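Local coordinates for uncharacterized protein (Bacteroides caccae, PDB 4L7A) that is of uncharacterised function but is probably a zinc-dependent metallopeptidase, at residues A[156-161]-A[195-199]. Sequence-based numbering, arbitrary orientation.
Sequences YPVDYD and PSEDI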
loop_
_atom_site.group_PDB
_atom_site.type_symbol
_atom_site.label_atom_id
_atom_site.label_comp_id
_atom_site.label_asym_id
_atom_site.label_seq_id
_atom_site.Cartn_x
_atom_site.Cartn_y
_atom_site.Cartn_z
ATOM N N TYR A 156 17.544 -6.321 5.047
ATOM C CA TYR A 156 18.113 -5.750 3.834
ATOM C C TYR A 156 19.618 -5.527 4.056
ATOM O O TYR A 156 20.056 -5.547 5.202
ATOM C CB TYR A 156 17.371 -4.462 3.411
ATOM C CG TYR A 156 17.443 -3.311 4.411
ATOM C CD1 TYR A 156 18.570 -2.511 4.449
ATOM C CD2 TYR A 156 16.405 -3.038 5.312
ATOM C CE1 TYR A 156 18.674 -1.521 5.315
ATOM C CE2 TYR A 156 16.538 -2.026 6.241
ATOM C CZ TYR A 156 17.668 -1.274 6.204
ATOM O OH TYR A 156 17.878 -0.229 7.043
ATOM N N PRO A 157 20.413 -5.299 2.970
ATOM C CA PRO A 157 21.873 -5.079 3.165
ATOM C C PRO A 157 22.237 -3.876 4.004
ATOM O O PRO A 157 21.744 -2.793 3.773
ATOM C CB PRO A 157 22.408 -4.923 1.739
ATOM C CG PRO A 157 21.392 -5.609 0.888
ATOM C CD PRO A 157 20.075 -5.266 1.534
ATOM N N VAL A 158 23.102 -4.093 4.986
ATOM C CA VAL A 158 23.497 -3.039 5.894
ATOM C C VAL A 158 24.127 -1.884 5.153
ATOM O O VAL A 158 24.044 -0.753 5.611
ATOM C CB VAL A 158 24.483 -3.532 7.000
ATOM C CG1 VAL A 158 23.808 -4.583 7.851
ATOM C CG2 VAL A 158 25.785 -4.087 6.415
ATOM N N ASP A 159 24.754 -2.152 4.021
ATOM C CA ASP A 159 25.337 -1.052 3.237
ATOM C C ASP A 159 24.329 0.008 2.739
ATOM O O ASP A 159 24.742 1.109 2.436
ATOM C CB ASP A 159 26.138 -1.595 2.056
ATOM C CG ASP A 159 27.492 -2.206 2.465
ATOM O OD1 ASP A 159 27.970 -2.073 3.626
ATOM O OD2 ASP A 159 28.086 -2.812 1.569
ATOM N N TYR A 160 23.028 -0.295 2.694
ATOM C CA TYR A 160 22.017 0.681 2.270
ATOM C C TYR A 160 22.082 1.876 3.173
ATOM O O TYR A 160 21.986 3.030 2.708
ATOM C CB TYR A 160 20.585 0.094 2.313
ATOM C CG TYR A 160 19.539 0.972 1.722
ATOM C CD1 TYR A 160 18.966 1.988 2.461
ATOM C CD2 TYR A 160 19.099 0.784 0.416
ATOM C CE1 TYR A 160 18.005 2.811 1.885
ATOM C CE2 TYR A 160 18.143 1.558 -0.143
ATOM C CZ TYR A 160 17.605 2.576 0.574
ATOM O OH TYR A 160 16.653 3.358 -0.014
ATOM N N ASP A 161 22.229 1.595 4.459
ATOM C CA ASP A 161 22.230 2.615 5.474
ATOM C C ASP A 161 23.333 3.616 5.298
ATOM O O ASP A 161 23.187 4.753 5.718
ATOM C CB ASP A 161 22.390 1.978 6.840
ATOM C CG ASP A 161 21.183 1.149 7.251
ATOM O OD1 ASP A 161 20.244 0.938 6.482
ATOM O OD2 ASP A 161 21.160 0.648 8.369
ATOM N N PRO A 195 17.073 5.193 7.656
ATOM C CA PRO A 195 17.272 4.213 6.586
ATOM C C PRO A 195 16.159 3.192 6.443
ATOM O O PRO A 195 15.824 2.828 5.322
ATOM C CB PRO A 195 18.594 3.496 6.983
ATOM C CG PRO A 195 19.271 4.417 7.871
ATOM C CD PRO A 195 18.251 5.268 8.545
ATOM N N SER A 196 15.601 2.685 7.539
ATOM C CA SER A 196 14.533 1.645 7.398
ATOM C C SER A 196 13.268 2.217 6.691
ATOM O O SER A 196 12.600 1.527 5.928
ATOM C CB SER A 196 14.153 1.069 8.762
ATOM O OG SER A 196 13.629 2.148 9.526
ATOM N N GLU A 197 12.957 3.484 6.913
ATOM C CA GLU A 197 11.863 4.125 6.176
ATOM C C GLU A 197 12.235 4.466 4.725
ATOM O O GLU A 197 11.386 4.382 3.812
ATOM C CB GLU A 197 11.262 5.314 6.933
ATOM C CG GLU A 197 10.195 4.848 7.936
ATOM C CD GLU A 197 10.790 4.016 9.010
ATOM O OE1 GLU A 197 11.571 4.611 9.797
ATOM O OE2 GLU A 197 10.550 2.774 9.025
ATOM N N ASP A 198 13.502 4.812 4.513
ATOM C CA ASP A 198 14.053 5.134 3.195
ATOM C C ASP A 198 13.862 3.934 2.246
ATOM O O ASP A 198 13.239 4.052 1.196
ATOM C CB ASP A 198 15.533 5.531 3.347
ATOM C CG ASP A 198 16.192 5.989 2.065
ATOM O OD1 ASP A 198 15.681 5.770 0.952
ATOM O OD2 ASP A 198 17.261 6.620 2.185
ATOM N N ILE A 199 14.310 2.779 2.638
ATOM C CA ILE A 199 14.168 1.666 1.766
ATOM C C ILE A 199 12.672 1.240 1.567
ATOM O O ILE A 199 12.297 0.863 0.442
ATOM C CB ILE A 199 15.076 0.527 2.176
ATOM C CG1 ILE A 199 15.009 -0.552 1.110
ATOM C CG2 ILE A 199 14.774 0.001 3.607
ATOM C CD1 ILE A 199 15.990 -1.687 1.328
#
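I199 packs against two tyrosine rings, Y156 and Y160, with a different carbon over a face of each. Its CG2 sits 4.0 Å from the Y156 ring centroid, while its CB stands 3.8 Å from that of Y160; both are CH-pi contacts displaced toward the ring rim. With CG1 anti to the backbone N (chi1 -173°) and the chain extended beyond it, CD1 comes 3.7 Å from Y156 CB. Y160 also directs its hydroxyl to D198, OH donating to OD1 at 2.8 Å from above the carboxylate plane, with ring and carboxylate 81° apart. OD2 is hydrogen-bonded to Y168 OH and salt-bridged to K232 NZ of helix 211-244. Within 156-161, Y156 OH donates to the syn lone pair of D161 OD1 (2.7 Å), which fixes that hydroxyl, and P195 CB packs 3.1 Å from the same oxygen. A phenylalanine in place of Y160 would probably keep the cover over I199 but leave D198 OD1 without this donor. Helix 195-208 also packs on helix 131-153, E197 touching H144 and I199 touching H151; the latter helix carries HEFAH, matching the HExxH zinc motif, so the contact probably borders the metal-site region. Apolar packing and one crossing tyrosine-aspartate bond thus join the segments, and the buried D198 carboxylate, with donors at both oxygens and a lysine beside it, is likely to remain ionised.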